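PDB 4CW4: beta-ketoacyl synthase from Pseudomonas aeruginosa, which catalyses the condensation of acetyl-CoA with malonyl-acyl carrier protein to give acetoacetyl-acyl carrier protein, the primer of fatty acid biosynthesis. Local coordinates for residues G329-E334 with C359-A364; V91-P96 with V346-A351; K472-H477 with G501-D506. All blocks are in the same frame, centred on the assembly; numbering follows the deposited sequence.

Interaction 1: residues G329-E334 with C359-A364; sequences GALATE and CGFTLA
L331 lays one methyl, CD2, on a face of the F361 ring, 3.5 Å from the ring centroid and 15° off the ring normal, a CH-pi contact offset toward CE1. The two side chains cross obliquely. F361 carries CG in the crowded position between its backbone N and carbonyl carbon (chi1 79°), which folds the ring back toward 329-334 although its CB points away; CB of A330 touches the ring at CE2.

The backbones are joined by a single beta bridge, L331 with F361. F361 N donates to A330 O at 2.9 Å, in the carbonyl plane, and A332 N donates to F361 O at 3.0 Å from above that carbonyl's plane. G360 passes so close to A330 O, L331 and A332 that a CB there would clash with them, and its backbone angles would press a CB against the carbonyl O of C359. Next to it along the chain, SG of C359 meets CB of A332 at 4.0 Å, while one water accepts from T333 N and donates to C359 O.

The loop 329-334 links helix 319-327, closed by a Schellman motif at G329, to helix 334-341, N-capped by T333 through G336 N. Y325 of the first helix meets the F361 ring edge-to-face, and H477 also packs on it, which places the ring beside the probable catalytic residues H477 and C286, just before strand 366-374.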
ATOM      1  N   GLY A 329       1.193 -13.675  18.898  1.00 17.81           N
ATOM      2  CA  GLY A 329       2.321 -13.883  19.789  1.00 17.36           C
ATOM      3  C   GLY A 329       3.526 -13.030  19.441  1.00 16.60           C
ATOM      4  O   GLY A 329       4.638 -13.357  19.831  1.00 18.26           O
ATOM      5  N   ALA A 330       3.313 -11.928  18.727  1.00 14.44           N
ATOM      6  CA  ALA A 330       4.414 -11.111  18.197  1.00 13.51           C
ATOM      7  C   ALA A 330       4.966 -10.077  19.156  1.00 11.48           C
ATOM      8  O   ALA A 330       6.099  -9.622  18.967  1.00 12.27           O
ATOM      9  CB  ALA A 330       3.970 -10.419  16.920  1.00 15.25           C
ATOM     10  N   LEU A 331       4.170  -9.657  20.145  1.00 11.06           N
ATOM     11  CA  LEU A 331       4.546  -8.531  21.010  1.00 11.28           C
ATOM     12  C   LEU A 331       5.052  -8.976  22.362  1.00 11.45           C
ATOM     13  O   LEU A 331       4.663 -10.027  22.859  1.00 12.43           O
ATOM     14  CB  LEU A 331       3.365  -7.596  21.243  1.00 11.04           C
ATOM     15  CG  LEU A 331       2.690  -7.025  19.987  1.00 10.06           C
ATOM     16  CD1 LEU A 331       1.564  -6.092  20.404  1.00 10.97           C
ATOM     17  CD2 LEU A 331       3.694  -6.318  19.071  1.00 12.18           C
ATOM     18  N   ALA A 332       5.910  -8.149  22.957  1.00 10.79           N
ATOM     19  CA  ALA A 332       6.339  -8.349  24.339  1.00 10.40           C
ATOM     20  C   ALA A 332       5.180  -8.036  25.277  1.00 12.20           C
ATOM     21  O   ALA A 332       4.705  -6.907  25.325  1.00 11.95           O
ATOM     22  CB  ALA A 332       7.499  -7.440  24.658  1.00 11.42           C
ATOM     23  N   THR A 333       4.750  -9.033  26.041  1.00 12.45           N
ATOM     24  CA  THR A 333       3.678  -8.838  27.017  1.00 12.48           C
ATOM     25  C   THR A 333       4.253  -8.581  28.409  1.00 12.79           C
ATOM     26  O   THR A 333       5.425  -8.843  28.670  1.00 13.13           O
ATOM     27  CB  THR A 333       2.814 -10.091  27.120  1.00 14.50           C
ATOM     28  OG1 THR A 333       3.583 -11.146  27.697  1.00 14.98           O
ATOM     29  CG2 THR A 333       2.282 -10.516  25.748  1.00 14.59           C
ATOM     30  N   GLU A 334       3.431  -8.056  29.306  1.00 12.78           N
ATOM     31  CA  GLU A 334       3.857  -7.926  30.690  1.00 13.97           C
ATOM     32  C   GLU A 334       4.300  -9.279  31.259  1.00 14.70           C
ATOM     33  O   GLU A 334       5.341  -9.378  31.901  1.00 15.76           O
ATOM     34  CB  GLU A 334       2.744  -7.320  31.538  1.00 14.82           C
ATOM     35  CG  GLU A 334       3.073  -7.199  33.020  1.00 15.35           C
ATOM     36  CD  GLU A 334       2.022  -6.401  33.757  1.00 16.83           C
ATOM     37  OE1 GLU A 334       0.836  -6.817  33.742  1.00 18.09           O
ATOM     38  OE2 GLU A 334       2.379  -5.361  34.352  1.00 18.84           O
ATOM     39  N   CYS A 359      11.248 -11.245  24.229  1.00 11.64           N
ATOM     40  CA  CYS A 359       9.958 -11.928  24.161  1.00 11.37           C
ATOM     41  C   CYS A 359       8.924 -11.234  23.280  1.00 11.85           C
ATOM     42  O   CYS A 359       7.719 -11.348  23.519  1.00 14.13           O
ATOM     43  CB  CYS A 359       9.408 -12.105  25.574  1.00 12.92           C
ATOM     44  SG  CYS A 359       9.173 -10.555  26.502  1.00 14.76           S
ATOM     45  N   GLY A 360       9.384 -10.584  22.213  1.00 11.13           N
ATOM     46  CA  GLY A 360       8.481  -9.990  21.237  1.00 11.02           C
ATOM     47  C   GLY A 360       8.756  -8.513  21.044  1.00 10.44           C
ATOM     48  O   GLY A 360       9.396  -7.861  21.884  1.00 10.41           O
ATOM     49  N   PHE A 361       8.258  -7.975  19.936  1.00  9.71           N
ATOM     50  CA  PHE A 361       8.518  -6.591  19.619  1.00  9.84           C
ATOM     51  C   PHE A 361       7.575  -5.648  20.366  1.00  9.55           C
ATOM     52  O   PHE A 361       6.579  -6.071  20.967  1.00 11.17           O
ATOM     53  CB  PHE A 361       8.600  -6.349  18.089  1.00 10.22           C
ATOM     54  CG  PHE A 361       7.284  -6.255  17.337  1.00 12.24           C
ATOM     55  CD1 PHE A 361       6.606  -5.056  17.226  1.00 12.43           C
ATOM     56  CD2 PHE A 361       6.825  -7.329  16.614  1.00 14.00           C
ATOM     57  CE1 PHE A 361       5.464  -4.937  16.477  1.00 14.16           C
ATOM     58  CE2 PHE A 361       5.656  -7.220  15.847  1.00 14.84           C
ATOM     59  CZ  PHE A 361       4.988  -6.016  15.793  1.00 14.41           C
ATOM     60  N   THR A 362       7.927  -4.370  20.346  1.00  9.75           N
ATOM     61  CA  THR A 362       7.133  -3.306  20.925  1.00 11.45           C
ATOM     62  C   THR A 362       6.631  -2.392  19.821  1.00 10.33           C
ATOM     63  O   THR A 362       7.414  -1.869  19.032  1.00 10.49           O
ATOM     64  CB  THR A 362       7.997  -2.497  21.901  1.00 14.04           C
ATOM     65  OG1 THR A 362       8.306  -3.317  23.034  1.00 16.82           O
ATOM     66  CG2 THR A 362       7.287  -1.226  22.370  1.00 13.92           C
ATOM     67  N   LEU A 363       5.322  -2.195  19.786  0.50 10.15           N
ATOM     68  CA  LEU A 363       4.684  -1.354  18.798  0.50 10.18           C
ATOM     69  C   LEU A 363       5.007   0.119  19.061  0.50  9.18           C
ATOM     70  O   LEU A 363       5.040   0.552  20.207  0.50  8.63           O
ATOM     71  CB  LEU A 363       3.183  -1.593  18.884  0.50 12.01           C
ATOM     72  CG  LEU A 363       2.299  -1.017  17.805  0.50 12.47           C
ATOM     73  CD1 LEU A 363       2.621  -1.639  16.470  0.50 13.28           C
ATOM     74  CD2 LEU A 363       0.859  -1.265  18.176  0.50 12.01           C
ATOM     75  N   ALA A 364       5.223   0.891  17.998  1.00  8.96           N
ATOM     76  CA  ALA A 364       5.589   2.290  18.110  1.00  9.19           C
ATOM     77  C   ALA A 364       4.976   3.121  16.989  1.00  8.94           C
ATOM     78  O   ALA A 364       4.609   2.603  15.934  1.00  9.79           O
ATOM     79  CB  ALA A 364       7.085   2.444  18.084  1.00  9.22           C
TER
HETATM   80  O   HOH W   1       5.434 -12.857  22.393  1.00 23.15           O
HETATM   81  O   HOH W   2       5.375  -4.511  23.945  1.00 19.17           O
HETATM   82  O   HOH W   3       5.951 -11.671  25.616  1.00 14.46           O

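Interaction 2: residues V91-P96 with V346-A351; sequences VRRIEP and VDFRRA
Two first torsions set the contact: one sends a V91 methyl to F348 O and A351, the other lays the F348 ring beside R93. V91 has CG1 anti to its backbone N (chi1 171°), which brings that methyl within 3.5 Å of F348 O and 4.1 Å of A351 CB. F348 has CG anti to its carbonyl carbon (chi1 -71°), and the ring runs alongside R93, whose extended chain points the same way. Guanidinium and ring planes stand 75° apart, with CE2 of F348 at the guanidinium edge, 4.1 Å from NE of R93, a lateral contact and not a stack. CG1 of V346 covers one ring face, over its centre.

CA of R349 makes a nearly straight CA-H...O contact with V91 O, and a water donates to both V91 O and R349 O, at 2.7 Å each, bridging the two segments. R349 also leans its CB and CG on V91 O, while its extended chain takes NH2 to A87 O; CB of R92 sits over one face of the R349 guanidinium. R92 turns its end away: NE forms a salt bridge with E95 OE2 at 2.9 Å, from above the carboxylate plane, and its terminal nitrogens go to the carbonyls of L90, Q172 and L173. The R93 charge is met by D102.

Strand 91-93 pairs antiparallel with strand 169-171, and F348 and A351 both touch S169 of that partner. The 3-10 turn 348-349, between helix 334-341 and strand 366-374, thus packs against this two-stranded sheet, with F348 also resting on E334 at the start of the helix.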
ATOM      1  N   VAL A  91      10.654   4.037  24.463  1.00  8.86           N
ATOM      2  CA  VAL A  91       9.719   2.966  24.825  1.00  9.71           C
ATOM      3  C   VAL A  91       9.374   3.065  26.316  1.00  8.98           C
ATOM      4  O   VAL A  91      10.250   3.241  27.163  1.00  9.74           O
ATOM      5  CB  VAL A  91      10.324   1.574  24.531  1.00 10.31           C
ATOM      6  CG1 VAL A  91       9.461   0.457  25.108  1.00 10.47           C
ATOM      7  CG2 VAL A  91      10.523   1.406  23.048  1.00  9.97           C
ATOM      8  N   ARG A  92       8.084   2.965  26.638  1.00 10.13           N
ATOM      9  CA  ARG A  92       7.616   3.058  28.029  1.00  9.72           C
ATOM     10  C   ARG A  92       6.177   2.573  28.122  1.00  9.49           C
ATOM     11  O   ARG A  92       5.568   2.265  27.094  1.00 10.10           O
ATOM     12  CB  ARG A  92       7.730   4.505  28.531  1.00  9.79           C
ATOM     13  CG  ARG A  92       6.989   5.541  27.689  1.00 10.28           C
ATOM     14  CD  ARG A  92       7.541   6.948  27.954  1.00 10.62           C
ATOM     15  NE  ARG A  92       6.673   7.992  27.406  1.00 10.32           N
ATOM     16  CZ  ARG A  92       6.668   8.405  26.144  1.00 10.69           C
ATOM     17  NH1 ARG A  92       7.529   7.913  25.254  1.00 10.83           N
ATOM     18  NH2 ARG A  92       5.805   9.336  25.772  1.00  9.55           N
ATOM     19  N   ARG A  93       5.622   2.548  29.328  1.00 10.96           N
ATOM     20  CA  ARG A  93       4.237   2.120  29.514  1.00 11.02           C
ATOM     21  C   ARG A  93       3.322   3.042  28.715  1.00 10.67           C
ATOM     22  O   ARG A  93       3.565   4.246  28.609  1.00 10.94           O
ATOM     23  CB  ARG A  93       3.848   2.130  31.007  1.00 12.49           C
ATOM     24  CG  ARG A  93       2.592   1.315  31.344  1.00 14.81           C
ATOM     25  CD  ARG A  93       2.380   1.195  32.856  1.00 16.84           C
ATOM     26  NE  ARG A  93       1.491   0.065  33.211  1.00 17.60           N
ATOM     27  CZ  ARG A  93       0.161   0.108  33.160  1.00 19.13           C
ATOM     28  NH1 ARG A  93      -0.475   1.226  32.784  1.00 19.81           N
ATOM     29  NH2 ARG A  93      -0.549  -0.962  33.495  1.00 19.90           N
ATOM     30  N   ILE A  94       2.270   2.467  28.146  1.00 10.86           N
ATOM     31  CA  ILE A  94       1.322   3.211  27.328  1.00 10.56           C
ATOM     32  C   ILE A  94       0.546   4.218  28.170  1.00 11.47           C
ATOM     33  O   ILE A  94      -0.039   3.859  29.194  1.00 13.12           O
ATOM     34  CB  ILE A  94       0.332   2.262  26.639  1.00 11.14           C
ATOM     35  CG1 ILE A  94       1.076   1.342  25.658  1.00 11.85           C
ATOM     36  CG2 ILE A  94      -0.761   3.063  25.900  1.00 11.24           C
ATOM     37  CD1 ILE A  94       0.232   0.208  25.128  1.00 13.18           C
ATOM     38  N   GLU A  95       0.540   5.463  27.713  1.00 11.00           N
ATOM     39  CA  GLU A  95      -0.005   6.589  28.477  1.00 11.27           C
ATOM     40  C   GLU A  95      -1.443   6.900  28.082  1.00 12.10           C
ATOM     41  O   GLU A  95      -1.905   6.502  27.014  1.00 12.81           O
ATOM     42  CB  GLU A  95       0.930   7.798  28.334  1.00 11.11           C
ATOM     43  CG  GLU A  95       2.288   7.509  28.976  1.00 11.78           C
ATOM     44  CD  GLU A  95       3.309   8.604  28.808  1.00 12.90           C
ATOM     45  OE1 GLU A  95       2.962   9.694  28.296  1.00 15.37           O
ATOM     46  OE2 GLU A  95       4.469   8.369  29.220  1.00 12.37           O
ATOM     47  N   PRO A  96      -2.169   7.607  28.964  1.00 12.78           N
ATOM     48  CA  PRO A  96      -3.616   7.750  28.773  1.00 13.70           C
ATOM     49  C   PRO A  96      -4.062   8.472  27.514  1.00 15.36           C
ATOM     50  O   PRO A  96      -5.203   8.302  27.090  1.00 16.44           O
ATOM     51  CB  PRO A  96      -4.073   8.553  29.992  1.00 16.42           C
ATOM     52  CG  PRO A  96      -2.953   8.556  30.944  1.00 15.62           C
ATOM     53  CD  PRO A  96      -1.707   8.174  30.242  1.00 13.90           C
ATOM     54  N   VAL A 346       7.556  -5.024  36.296  1.00 18.87           N
ATOM     55  CA  VAL A 346       8.409  -4.946  35.112  1.00 19.12           C
ATOM     56  C   VAL A 346       8.874  -3.532  34.794  1.00 16.09           C
ATOM     57  O   VAL A 346       8.150  -2.575  35.019  1.00 15.65           O
ATOM     58  CB  VAL A 346       7.617  -5.471  33.885  1.00 22.35           C
ATOM     59  CG1 VAL A 346       8.300  -5.134  32.558  1.00 25.48           C
ATOM     60  CG2 VAL A 346       7.397  -6.963  34.033  1.00 24.32           C
ATOM     61  N   ASP A 347      10.073  -3.423  34.221  1.00 14.88           N
ATOM     62  CA  ASP A 347      10.560  -2.160  33.686  1.00 14.91           C
ATOM     63  C   ASP A 347      10.178  -2.051  32.199  1.00 13.59           C
ATOM     64  O   ASP A 347      10.883  -2.581  31.317  1.00 13.26           O
ATOM     65  CB  ASP A 347      12.074  -2.080  33.842  1.00 15.25           C
ATOM     66  CG  ASP A 347      12.654  -0.749  33.384  1.00 16.98           C
ATOM     67  OD1 ASP A 347      11.901   0.090  32.830  1.00 16.48           O
ATOM     68  OD2 ASP A 347      13.881  -0.552  33.594  1.00 17.80           O
ATOM     69  N   PHE A 348       9.063  -1.384  31.909  1.00 13.25           N
ATOM     70  CA  PHE A 348       8.585  -1.323  30.542  1.00 11.78           C
ATOM     71  C   PHE A 348       9.501  -0.491  29.656  1.00 11.83           C
ATOM     72  O   PHE A 348       9.410  -0.586  28.447  1.00 11.95           O
ATOM     73  CB  PHE A 348       7.155  -0.815  30.476  1.00 11.71           C
ATOM     74  CG  PHE A 348       6.153  -1.796  31.004  1.00 12.12           C
ATOM     75  CD1 PHE A 348       5.846  -2.922  30.283  1.00 12.59           C
ATOM     76  CD2 PHE A 348       5.534  -1.601  32.234  1.00 13.31           C
ATOM     77  CE1 PHE A 348       4.934  -3.852  30.761  1.00 13.84           C
ATOM     78  CE2 PHE A 348       4.619  -2.520  32.712  1.00 14.60           C
ATOM     79  CZ  PHE A 348       4.326  -3.658  31.968  1.00 14.03           C
ATOM     80  N   ARG A 349      10.380   0.312  30.250  1.00 11.67           N
ATOM     81  CA  ARG A 349      11.374   1.023  29.452  1.00 11.61           C
ATOM     82  C   ARG A 349      12.364   0.078  28.798  1.00 10.68           C
ATOM     83  O   ARG A 349      13.038   0.461  27.844  1.00 10.43           O
ATOM     84  CB  ARG A 349      12.093   2.077  30.294  1.00 12.81           C
ATOM     85  CG  ARG A 349      11.107   3.155  30.730  1.00 15.57           C
ATOM     86  CD  ARG A 349      11.626   4.238  31.648  1.00 18.60           C
ATOM     87  NE  ARG A 349      10.573   5.263  31.754  1.00 22.92           N
ATOM     88  CZ  ARG A 349       9.554   5.223  32.603  1.00 24.93           C
ATOM     89  NH1 ARG A 349       9.455   4.243  33.498  1.00 26.00           N
ATOM     90  NH2 ARG A 349       8.644   6.186  32.589  1.00 26.54           N
ATOM     91  N   ARG A 350      12.426  -1.159  29.288  1.00 10.36           N
ATOM     92  CA  ARG A 350      13.316  -2.166  28.707  1.00 10.94           C
ATOM     93  C   ARG A 350      12.496  -3.245  27.995  1.00 11.00           C
ATOM     94  O   ARG A 350      12.937  -4.387  27.856  1.00 11.63           O
ATOM     95  CB  ARG A 350      14.209  -2.771  29.783  1.00 12.15           C
ATOM     96  CG  ARG A 350      15.164  -1.744  30.389  1.00 13.35           C
ATOM     97  CD  ARG A 350      15.976  -2.320  31.527  1.00 14.61           C
ATOM     98  NE  ARG A 350      16.858  -3.388  31.083  1.00 16.60           N
ATOM     99  CZ  ARG A 350      17.587  -4.161  31.873  1.00 18.11           C
ATOM    100  NH1 ARG A 350      17.558  -4.001  33.188  1.00 20.06           N
ATOM    101  NH2 ARG A 350      18.338  -5.117  31.338  1.00 18.29           N
ATOM    102  N   ALA A 351      11.314  -2.885  27.500  1.00 10.83           N
ATOM    103  CA  ALA A 351      10.485  -3.884  26.824  1.00 10.94           C
ATOM    104  C   ALA A 351      11.144  -4.401  25.546  1.00 10.59           C
ATOM    105  O   ALA A 351      10.921  -5.543  25.148  1.00 10.19           O
ATOM    106  CB  ALA A 351       9.116  -3.336  26.511  1.00 11.20           C
TER
HETATM  107  O   HOH W   4      12.962   3.032  26.895  1.00 11.10           O

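Interaction 3: residues K472-H477 with G501-D506; sequences KAYVGH and GIKTID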
ATOM      1  N   LYS A 472      15.485  -0.117  17.491  1.00  8.47           N
ATOM      2  CA  LYS A 472      14.209  -0.485  18.127  1.00  9.36           C
ATOM      3  C   LYS A 472      14.342  -0.641  19.638  1.00  9.49           C
ATOM      4  O   LYS A 472      13.344  -0.616  20.361  1.00  9.86           O
ATOM      5  CB  LYS A 472      13.622  -1.762  17.515  1.00  8.95           C
ATOM      6  CG  LYS A 472      13.198  -1.610  16.046  1.00  8.25           C
ATOM      7  CD  LYS A 472      12.685  -2.922  15.460  1.00  9.36           C
ATOM      8  CE  LYS A 472      12.315  -2.799  13.980  1.00  9.90           C
ATOM      9  NZ  LYS A 472      13.474  -2.392  13.140  1.00  9.84           N
ATOM     10  N   ALA A 473      15.565  -0.788  20.138  1.00  8.86           N
ATOM     11  CA  ALA A 473      15.764  -0.801  21.585  1.00  8.56           C
ATOM     12  C   ALA A 473      15.278   0.507  22.209  1.00  8.78           C
ATOM     13  O   ALA A 473      14.760   0.530  23.341  1.00  9.24           O
ATOM     14  CB  ALA A 473      17.237  -1.005  21.905  1.00  9.19           C
ATOM     15  N   TYR A 474      15.504   1.595  21.480  1.00  8.56           N
ATOM     16  CA  TYR A 474      15.130   2.938  21.930  1.00  8.33           C
ATOM     17  C   TYR A 474      13.691   3.325  21.614  1.00  8.61           C
ATOM     18  O   TYR A 474      13.002   3.881  22.474  1.00  9.34           O
ATOM     19  CB  TYR A 474      16.058   3.987  21.307  1.00  9.07           C
ATOM     20  CG  TYR A 474      17.506   3.843  21.692  1.00 10.31           C
ATOM     21  CD1 TYR A 474      17.959   4.328  22.915  1.00 10.74           C
ATOM     22  CD2 TYR A 474      18.428   3.217  20.855  1.00 10.51           C
ATOM     23  CE1 TYR A 474      19.284   4.225  23.290  1.00 10.53           C
ATOM     24  CE2 TYR A 474      19.764   3.096  21.236  1.00 10.41           C
ATOM     25  CZ  TYR A 474      20.183   3.608  22.456  1.00 10.83           C
ATOM     26  OH  TYR A 474      21.494   3.508  22.852  1.00 11.31           O
ATOM     27  N   VAL A 475      13.263   3.109  20.365  1.00  8.69           N
ATOM     28  CA  VAL A 475      12.003   3.683  19.897  1.00  8.77           C
ATOM     29  C   VAL A 475      10.966   2.653  19.484  1.00  9.99           C
ATOM     30  O   VAL A 475       9.921   3.010  18.980  1.00 10.62           O
ATOM     31  CB  VAL A 475      12.248   4.666  18.716  1.00  9.33           C
ATOM     32  CG1 VAL A 475      13.171   5.796  19.160  1.00 10.66           C
ATOM     33  CG2 VAL A 475      12.821   3.931  17.479  1.00 10.32           C
ATOM     34  N   GLY A 476      11.241   1.384  19.738  1.00  9.70           N
ATOM     35  CA  GLY A 476      10.318   0.341  19.351  1.00 10.47           C
ATOM     36  C   GLY A 476      10.223   0.212  17.848  1.00  9.13           C
ATOM     37  O   GLY A 476      11.073   0.723  17.109  1.00  9.88           O
ATOM     38  N   HIS A 477       9.195  -0.506  17.413  1.00  8.38           N
ATOM     39  CA  HIS A 477       8.997  -0.906  16.034  1.00  8.77           C
ATOM     40  C   HIS A 477       7.834  -0.132  15.432  1.00  8.14           C
ATOM     41  O   HIS A 477       6.676  -0.412  15.725  1.00  8.81           O
ATOM     42  CB  HIS A 477       8.696  -2.399  16.030  1.00  9.44           C
ATOM     43  CG  HIS A 477       8.752  -3.022  14.680  1.00 10.49           C
ATOM     44  ND1 HIS A 477       8.654  -2.283  13.528  1.00 11.27           N
ATOM     45  CD2 HIS A 477       8.914  -4.310  14.294  1.00 12.31           C
ATOM     46  CE1 HIS A 477       8.768  -3.087  12.482  1.00 13.14           C
ATOM     47  NE2 HIS A 477       8.924  -4.323  12.918  1.00 14.34           N
ATOM     48  N   GLY A 501      24.632   2.032  21.666  1.00 12.03           N
ATOM     49  CA  GLY A 501      24.562   0.706  22.250  1.00 11.71           C
ATOM     50  C   GLY A 501      23.133   0.191  22.319  1.00 11.19           C
ATOM     51  O   GLY A 501      22.178   0.934  22.144  1.00 11.58           O
ATOM     52  N   ILE A 502      22.997  -1.098  22.597  1.00 11.18           N
ATOM     53  CA  ILE A 502      21.690  -1.699  22.899  1.00 11.46           C
ATOM     54  C   ILE A 502      21.585  -1.670  24.425  1.00 11.94           C
ATOM     55  O   ILE A 502      21.932  -2.634  25.116  1.00 13.30           O
ATOM     56  CB  ILE A 502      21.555  -3.126  22.341  1.00 11.30           C
ATOM     57  CG1 ILE A 502      21.955  -3.156  20.855  1.00 11.88           C
ATOM     58  CG2 ILE A 502      20.122  -3.613  22.555  1.00 11.60           C
ATOM     59  CD1 ILE A 502      21.856  -4.521  20.207  1.00 12.38           C
ATOM     60  N   LYS A 503      21.144  -0.540  24.962  1.00 11.50           N
ATOM     61  CA  LYS A 503      21.305  -0.295  26.402  1.00 12.59           C
ATOM     62  C   LYS A 503      20.308  -1.047  27.257  1.00 12.66           C
ATOM     63  O   LYS A 503      20.480  -1.146  28.469  1.00 13.59           O
ATOM     64  CB  LYS A 503      21.239   1.204  26.698  1.00 14.05           C
ATOM     65  CG  LYS A 503      22.370   1.946  26.065  1.00 16.74           C
ATOM     66  CD  LYS A 503      22.332   3.432  26.361  1.00 19.00           C
ATOM     67  CE  LYS A 503      23.428   4.086  25.598  1.00 19.95           C
ATOM     68  NZ  LYS A 503      22.973   5.339  24.991  1.00 18.53           N
ATOM     69  N   THR A 504      19.266  -1.579  26.628  1.00 11.56           N
ATOM     70  CA  THR A 504      18.230  -2.294  27.344  1.00 11.85           C
ATOM     71  C   THR A 504      18.602  -3.730  27.709  1.00 12.03           C
ATOM     72  O   THR A 504      17.909  -4.353  28.514  1.00 12.68           O
ATOM     73  CB  THR A 504      16.969  -2.350  26.506  1.00 11.28           C
ATOM     74  OG1 THR A 504      17.306  -2.906  25.227  1.00 11.08           O
ATOM     75  CG2 THR A 504      16.372  -0.967  26.315  1.00 11.99           C
ATOM     76  N   ILE A 505      19.679  -4.263  27.129  1.00 11.97           N
ATOM     77  CA  ILE A 505      20.090  -5.644  27.410  1.00 12.33           C
ATOM     78  C   ILE A 505      21.279  -5.683  28.352  1.00 14.25           C
ATOM     79  O   ILE A 505      22.086  -4.748  28.402  1.00 14.23           O
ATOM     80  CB  ILE A 505      20.364  -6.471  26.112  1.00 11.68           C
ATOM     81  CG1 ILE A 505      21.658  -6.042  25.425  1.00 12.11           C
ATOM     82  CG2 ILE A 505      19.163  -6.354  25.166  1.00 11.67           C
ATOM     83  CD1 ILE A 505      22.032  -6.939  24.250  1.00 13.88           C
ATOM     84  N   ASP A 506      21.401  -6.777  29.096  0.82 15.98           N
ATOM     85  CA  ASP A 506      22.523  -6.925  30.015  0.82 18.80           C
ATOM     86  C   ASP A 506      23.657  -7.677  29.418  0.82 20.98           C
ATOM     87  O   ASP A 506      24.802  -7.551  29.857  0.82 23.53           O
ATOM     88  CB  ASP A 506      22.061  -7.615  31.278  0.82 19.66           C
ATOM     89  CG  ASP A 506      21.247  -6.702  32.125  0.82 20.82           C
ATOM     90  OD1 ASP A 506      21.735  -5.582  32.341  0.82 22.50           O
ATOM     91  OD2 ASP A 506      20.123  -7.067  32.512  0.82 21.32           O
TER
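Y474 and A473, neighbours on the short helix 472-475, bury the most surface here, and they meet the 501-506 loop in quite different ways: Y474 by its polar tip, A473 by its methyl.

Y474 starts with CG anti to the carbonyl carbon (chi1 -62°), so the ring reaches out from the helix and its hydroxyl ends at G501 and K503. OH donates a weak hydrogen bond to G501 O at 2.8 Å and accepts one from K503 NZ at 3.2 Å, so two bonds grip the phenol oxygen. The ammonium lies at the ring edge, near the ring plane, and not over a face. K503 crosses the tyrosine obliquely; its chain is extended to CE and then bends at chi4 (137°), and its CG, CD and CE all brush past OH on the way. Its charge has stronger partners in E36 and D523, which probably hold the ammonium in position for the phenol.

A473 points its CB at the type I turn I502-I505. The methyl touches both CG2 of I502, at 3.9 Å, and OG1 of T504, at 3.8 Å, while CG2 of T504 lies 3.7 Å from A473 O. The T504 hydroxyl, in the crowded position beside its own backbone (chi1 54°), has its strongest partner in S352 O.

Past the helix, positive-phi G476 turns the chain into H477, an active-site histidine by prediction, which does not itself touch 501-506 but packs on C286 and F361, with CE of K472 over one face of its ring. H477 and K472 also touch A482 at the start of helix 482-496, while 501-506 lies in the loop that leads from that helix to strand 517-519.

Overall arrangement
Of the contacting segments, 91-96 comes first along the chain and waits some 250 residues for the 346-351 loop, so interaction 2 closes by far the longest loop. Interaction 1 closes a loop that holds helix 334-341, and since 346-351 falls between its segments while 91-96 lies before them, the two contacts cross. Interaction 3 follows in series and closes a short loop round helix 482-496. All three touch: T362 packs on V91 and A351, T362 and A364 probably bond to the backbone of H477, and R350 reaches D506 and T504. The last two links join the N-terminal and C-terminal ketosynthase regions beside the probable active site.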